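Local coordinates for CELL WALL surface anchor family protein (Streptococcus pneumoniae, PDB 2X9Z) that forms the repeating backbone subunit of the Streptococcus pneumoniae pilus, whose copies presumably join end to end to build the adhesive fibre's shaft, at residues W165-A168 against T169-I173; L183-A186 against Q187-K190; A76-A79 against G80-A83. The protein carries 1 engineered substitution. All coordinates share one frame; numbering follows the deposited sequence.

Contact 1: W165-A168 against T169-I173; sequences WVDA and TGAPI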
loop_
_atom_site.group_PDB
_atom_site.type_symbol
_atom_site.label_atom_id
_atom_site.label_comp_id
_atom_site.label_asym_id
_atom_site.label_seq_id
_atom_site.Cartn_x
_atom_site.Cartn_y
_atom_site.Cartn_z
ATOM N N TRP A 165 12.281 15.273 -3.532
ATOM C CA TRP A 165 12.339 15.409 -2.082
ATOM C C TRP A 165 11.724 16.741 -1.658
ATOM O O TRP A 165 12.010 17.777 -2.260
ATOM C CB TRP A 165 13.790 15.372 -1.606
ATOM C CG TRP A 165 14.583 14.137 -1.963
ATOM C CD1 TRP A 165 15.152 13.833 -3.178
ATOM C CD2 TRP A 165 14.940 13.065 -1.079
ATOM N NE1 TRP A 165 15.837 12.635 -3.093
ATOM C CE2 TRP A 165 15.718 12.147 -1.818
ATOM C CE3 TRP A 165 14.684 12.800 0.271
ATOM C CZ2 TRP A 165 16.241 10.984 -1.247
ATOM C CZ3 TRP A 165 15.194 11.638 0.830
ATOM C CH2 TRP A 165 15.967 10.748 0.072
ATOM N N VAL A 166 10.902 16.708 -0.613
ATOM C CA VAL A 166 10.316 17.918 -0.041
ATOM C C VAL A 166 10.363 17.863 1.477
ATOM O O VAL A 166 10.444 16.779 2.065
ATOM C CB VAL A 166 8.847 18.133 -0.492
ATOM C CG1 VAL A 166 8.777 18.248 -2.005
ATOM C CG2 VAL A 166 7.946 17.003 0.006
ATOM N N ASP A 167 10.308 19.028 2.116
ATOM C CA ASP A 167 10.227 19.046 3.569
ATOM C C ASP A 167 8.773 18.845 4.006
ATOM O O ASP A 167 7.903 18.577 3.166
ATOM C CB ASP A 167 10.894 20.292 4.191
ATOM C CG ASP A 167 10.210 21.596 3.818
ATOM O OD1 ASP A 167 9.006 21.585 3.478
ATOM O OD2 ASP A 167 10.886 22.647 3.905
ATOM N N ALA A 168 8.515 18.933 5.307
ATOM C CA ALA A 168 7.183 18.662 5.834
ATOM C C ALA A 168 6.097 19.554 5.227
ATOM O O ALA A 168 4.924 19.165 5.182
ATOM C CB ALA A 168 7.177 18.776 7.363
ATOM N N THR A 169 6.477 20.745 4.768
ATOM C CA THR A 169 5.515 21.690 4.193
ATOM C C THR A 169 5.264 21.437 2.708
ATOM O O THR A 169 4.372 22.036 2.112
ATOM C CB THR A 169 5.972 23.160 4.355
ATOM O OG1 THR A 169 7.053 23.428 3.451
ATOM C CG2 THR A 169 6.415 23.450 5.788
ATOM N N GLY A 170 6.055 20.551 2.111
ATOM C CA GLY A 170 5.939 20.267 0.694
ATOM C C GLY A 170 6.887 21.071 -0.179
ATOM O O GLY A 170 6.826 20.977 -1.405
ATOM N N ALA A 171 7.754 21.871 0.439
ATOM C CA ALA A 171 8.739 22.646 -0.313
ATOM C C ALA A 171 9.947 21.789 -0.683
ATOM O O ALA A 171 10.461 21.030 0.147
ATOM C CB ALA A 171 9.188 23.863 0.481
ATOM N N PRO A 172 10.418 21.912 -1.933
ATOM C CA PRO A 172 11.580 21.140 -2.388
ATOM C C PRO A 172 12.817 21.331 -1.514
ATOM O O PRO A 172 13.098 22.443 -1.060
ATOM C CB PRO A 172 11.844 21.708 -3.781
ATOM C CG PRO A 172 10.489 22.133 -4.255
ATOM C CD PRO A 172 9.802 22.679 -3.028
ATOM N N ILE A 173 13.545 20.242 -1.297
ATOM C CA ILE A 173 14.826 20.273 -0.601
ATOM C C ILE A 173 15.794 19.338 -1.324
ATOM O O ILE A 173 15.367 18.496 -2.120
ATOM C CB ILE A 173 14.682 19.816 0.867
ATOM C CG1 ILE A 173 14.045 18.422 0.935
ATOM C CG2 ILE A 173 13.901 20.847 1.679
ATOM C CD1 ILE A 173 13.889 17.878 2.351
#
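D167 and T169 meet through the carboxylate oxygen D167 OD1, which accepts three hydrogen bonds across the turn. The T169 hydroxyl comes first, with OG1 2.7 Å from D167 OD1 on the syn lone pair. The other two donors stand out of the carboxylate plane: T169 N, 3.0 Å from D167 OD1, approaches from one face and A171 N, 3.3 Å from that oxygen, from the opposite one. A chi1 of 64° sets the carboxylate between its own backbone N and carbonyl carbon, folded over the bend where those donors converge. Three donors on one oxygen fix the rotation of the group and would be expected to favour its charged form.

The backbone bonds define the motif. G170 N lies 2.9 Å from D167 O and closes a type I turn, while D167 N lies 2.8 Å from A171 O. Together with the left-handed conformation of G170 (phi 95°), this pair makes a 3:5 beta hairpin with a G1 bulge, and the D167 OD1 to T169 N bond adds an Asx turn. Beyond it I173 N binds W165 O, which also receives a CA-H...O contact from P172; a single antiparallel bridge therefore joins V166 to P172.

Side-chain packing lies to the sides of these bonds. Two methyls rest against carbonyl oxygens: V166 CG1 sits 3.4 Å from G170 O, alongside the turn, and I173 runs back over the strand end, its CD1 3.6 Å from V166 O. The apolar pair is I173 CG1 and W165 CB, 4.0 Å apart. The W165 indole turns out of the hairpin toward K163, in a cation-pi contact, and toward Y225, edge-to-face.

Contact 2: L183-A186 against Q187-K190; sequences LVNA and QAGK. Engineered in segment 187-190: A188 (natural residue Thr).
V184 meets the returning chain with one methyl: CG1 lies 3.5 Å from G189 O and is as close to K190 O. The same K190 carbonyl also receives a CA-H contact from V184. On its far flank the strand is already committed, with V184 bonded through its backbone to K216.

N185 carries most of the contact. Its N donates to K190 O at 3.0 Å, a nearly straight bond (161°). Its own O accepts G189 N at 2.9 Å, so two backbone bonds clamp the base of the loop. The side chain is equally engaged: chi1 of 180° sends CG away from N185 N and beside the carbonyl carbon, which swings the amide over the bend. There N185 OD1 accepts Q187 N at 2.8 Å in the carbonyl plane and A188 N at 2.9 Å from well above it. Two donors from different directions hold the amide's rotation. The CB of A188, an engineered residue, rests 3.9 Å from N185 CG.

A186 starts the loop and keeps its methyl largely turned from the returning chain. Q187, next in line, extends toward E214 and P129, to which its amide is bonded.

Three right-handed residues, A186 to A188, followed by the left-handed G189 (phi 101°) make this a four-residue 4:6 beta hairpin, reinforced by an Asx turn at N185.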
loop_
_atom_site.group_PDB
_atom_site.type_symbol
_atom_site.label_atom_id
_atom_site.label_comp_id
_atom_site.label_asym_id
_atom_site.label_seq_id
_atom_site.Cartn_x
_atom_site.Cartn_y
_atom_site.Cartn_z
ATOM N N LEU A 183 12.868 -3.649 -6.097
ATOM C CA LEU A 183 11.902 -3.862 -7.160
ATOM C C LEU A 183 11.314 -5.258 -6.968
ATOM O O LEU A 183 12.025 -6.258 -7.038
ATOM C CB LEU A 183 12.553 -3.715 -8.536
ATOM C CG LEU A 183 11.575 -3.766 -9.715
ATOM C CD1 LEU A 183 10.646 -2.560 -9.718
ATOM C CD2 LEU A 183 12.314 -3.879 -11.043
ATOM N N VAL A 184 10.013 -5.306 -6.703
ATOM C CA VAL A 184 9.322 -6.536 -6.343
ATOM C C VAL A 184 8.297 -6.860 -7.419
ATOM O O VAL A 184 7.620 -5.967 -7.928
ATOM C CB VAL A 184 8.588 -6.347 -4.991
ATOM C CG1 VAL A 184 7.914 -7.637 -4.540
ATOM C CG2 VAL A 184 9.558 -5.828 -3.920
ATOM N N ASN A 185 8.192 -8.134 -7.777
ATOM C CA ASN A 185 7.103 -8.590 -8.628
ATOM C C ASN A 185 5.810 -8.367 -7.850
ATOM O O ASN A 185 5.630 -8.959 -6.791
ATOM C CB ASN A 185 7.292 -10.075 -8.963
ATOM C CG ASN A 185 6.185 -10.630 -9.844
ATOM O OD1 ASN A 185 5.013 -10.307 -9.677
ATOM N ND2 ASN A 185 6.557 -11.492 -10.775
ATOM N N ALA A 186 4.929 -7.498 -8.349
ATOM C CA ALA A 186 3.752 -7.085 -7.586
ATOM C C ALA A 186 2.731 -8.207 -7.470
ATOM O O ALA A 186 1.884 -8.200 -6.583
ATOM C CB ALA A 186 3.117 -5.849 -8.207
ATOM N N GLN A 187 2.826 -9.181 -8.369
ATOM C CA GLN A 187 1.852 -10.264 -8.396
ATOM C C GLN A 187 2.291 -11.414 -7.503
ATOM O O GLN A 187 1.486 -11.948 -6.744
ATOM C CB GLN A 187 1.609 -10.726 -9.837
ATOM C CG GLN A 187 1.143 -9.578 -10.730
ATOM C CD GLN A 187 1.140 -9.924 -12.199
ATOM O OE1 GLN A 187 1.809 -9.269 -13.008
ATOM N NE2 GLN A 187 0.387 -10.952 -12.559
ATOM N N ALA A 188 3.572 -11.766 -7.570
ATOM C CA ALA A 188 4.083 -12.951 -6.884
ATOM C C ALA A 188 4.789 -12.653 -5.563
ATOM O O ALA A 188 4.828 -13.505 -4.677
ATOM C CB ALA A 188 5.000 -13.743 -7.809
ATOM N N GLY A 189 5.369 -11.463 -5.440
ATOM C CA GLY A 189 5.905 -11.006 -4.166
ATOM C C GLY A 189 7.407 -11.098 -3.949
ATOM O O GLY A 189 7.909 -10.690 -2.900
ATOM N N LYS A 190 8.132 -11.619 -4.930
ATOM C CA LYS A 190 9.575 -11.807 -4.783
ATOM C C LYS A 190 10.397 -10.611 -5.272
ATOM O O LYS A 190 10.019 -9.933 -6.221
ATOM C CB LYS A 190 10.006 -13.078 -5.515
ATOM C CG LYS A 190 11.422 -13.542 -5.205
ATOM C CD LYS A 190 11.659 -14.934 -5.770
ATOM C CE LYS A 190 13.097 -15.377 -5.576
ATOM N NZ LYS A 190 13.326 -16.709 -6.207
#

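Contact 3: A76-A79 against G80-A83; sequences ALEA and GDYA
Chi1 of D81, at -68°, holds CG anti to the carbonyl carbon and aims the carboxylate back at the backbone of E78, while L77, at a similar -72°, lays its isobutyl group across the D81 side chain. Y82 adopts the opposite sense, with chi1 of 64° setting its ring between the backbone N and carbonyl carbon, so that the phenol folds back over the turn.

The turn is closed by a reciprocal pair of bonds between E78 and D81. D81 N reaches E78 O at 2.9 Å, and E78 N reaches D81 OD2 at 2.9 Å. In each case the donor stands above the plane of the acceptor group. This bonding fits the one-turn 3-10 segment through A79, G80 and D81. The E78 side chain runs beside that of D81, with E78 CB 3.5 Å from D81 OD2, but its bent chain carries the acid end off, leaving E78 OE2 5.9 Å from D81 OD2.

Y82 completes the wrap. Its CD1 touches L77 CB at 3.8 Å, and A79 O lies over one ring face, displaced toward the rim. A water bridges the far end: it donates to L77 O at 2.7 Å and lies 3.2 Å from Y82 OH.

The turn joins strand 75-76, an outer strand of the five-stranded antiparallel sheet, to strand 82-87, an outer strand of the six-stranded mixed sheet. L77 packs on V70 and V72 of strand 61-72 and on L95 of strand 90-95, while helix 97-103 borders the D81 side, where K102 forms a salt bridge with D81 OD2.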
loop_
_atom_site.group_PDB
_atom_site.type_symbol
_atom_site.label_atom_id
_atom_site.label_comp_id
_atom_site.label_asym_id
_atom_site.label_seq_id
_atom_site.Cartn_x
_atom_site.Cartn_y
_atom_site.Cartn_z
ATOM N N ALA A 76 -19.417 1.119 12.986
ATOM C CA ALA A 76 -19.188 1.854 11.748
ATOM C C ALA A 76 -18.844 3.311 12.038
ATOM O O ALA A 76 -19.487 3.961 12.861
ATOM C CB ALA A 76 -20.413 1.773 10.844
ATOM N N LEU A 77 -17.820 3.825 11.367
ATOM C CA LEU A 77 -17.503 5.240 11.494
ATOM C C LEU A 77 -18.612 6.092 10.877
ATOM O O LEU A 77 -19.306 5.660 9.956
ATOM C CB LEU A 77 -16.158 5.570 10.840
ATOM C CG LEU A 77 -14.892 5.089 11.560
ATOM C CD1 LEU A 77 -13.648 5.536 10.800
ATOM C CD2 LEU A 77 -14.853 5.606 12.993
ATOM N N GLU A 78 -18.783 7.300 11.401
ATOM C CA GLU A 78 -19.679 8.269 10.782
ATOM C C GLU A 78 -18.969 8.854 9.554
ATOM O O GLU A 78 -17.743 8.857 9.492
ATOM C CB GLU A 78 -20.063 9.358 11.788
ATOM C CG GLU A 78 -20.653 8.811 13.095
ATOM C CD GLU A 78 -22.106 8.344 12.971
ATOM O OE1 GLU A 78 -22.745 8.605 11.932
ATOM O OE2 GLU A 78 -22.615 7.715 13.924
ATOM N N ALA A 79 -19.731 9.324 8.571
ATOM C CA ALA A 79 -19.144 9.821 7.322
ATOM C C ALA A 79 -18.026 10.850 7.515
ATOM O O ALA A 79 -17.006 10.818 6.814
ATOM C CB ALA A 79 -20.225 10.389 6.421
ATOM N N GLY A 80 -18.216 11.763 8.460
ATOM C CA GLY A 80 -17.242 12.813 8.708
ATOM C C GLY A 80 -16.005 12.359 9.467
ATOM O O GLY A 80 -15.099 13.161 9.716
ATOM N N ASP A 81 -15.956 11.081 9.835
ATOM C CA ASP A 81 -14.828 10.537 10.591
ATOM C C ASP A 81 -13.643 10.138 9.709
ATOM O O ASP A 81 -12.558 9.846 10.216
ATOM C CB ASP A 81 -15.259 9.304 11.385
ATOM C CG ASP A 81 -16.218 9.625 12.507
ATOM O OD1 ASP A 81 -16.352 10.813 12.879
ATOM O OD2 ASP A 81 -16.830 8.673 13.024
ATOM N N TYR A 82 -13.855 10.080 8.401
ATOM C CA TYR A 82 -12.803 9.644 7.490
ATOM C C TYR A 82 -13.000 10.256 6.112
ATOM O O TYR A 82 -14.092 10.721 5.784
ATOM C CB TYR A 82 -12.763 8.109 7.383
ATOM C CG TYR A 82 -14.006 7.480 6.791
ATOM C CD1 TYR A 82 -15.134 7.257 7.571
ATOM C CD2 TYR A 82 -14.042 7.079 5.458
ATOM C CE1 TYR A 82 -16.269 6.672 7.038
ATOM C CE2 TYR A 82 -15.174 6.497 4.913
ATOM C CZ TYR A 82 -16.285 6.293 5.709
ATOM O OH TYR A 82 -17.407 5.709 5.174
ATOM N N ALA A 83 -11.931 10.255 5.319
ATOM C CA ALA A 83 -11.965 10.713 3.943
ATOM C C ALA A 83 -11.471 9.574 3.073
ATOM O O ALA A 83 -10.341 9.106 3.231
ATOM C CB ALA A 83 -11.079 11.931 3.763
HETATM O O HOH W 1 -19.257 4.586 7.481
#

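How the contacts relate
Along the chain contact 3 comes first, then contact 1, then contact 2, and none touches another. Contact 3 connects the five- and six-stranded sheets, built mainly from the N-terminal half, with strand 257-259 returning to the six-stranded one. Contacts 1 and 2 belong to the second part, where the four- and three-stranded sheets probably pack as a Cna-B-like sandwich: contact 1 is the turn that follows strand 159-166 of the former, and contact 2 links strands 179-185 and 191-197 of the latter. Centres of contacts 1 and 2 are 30 Å apart, as are those of 1 and 3; contacts 2 and 3, 33 Å apart, lie on opposite sides of the chain's centre. They are separate local turns in a two-part pilin.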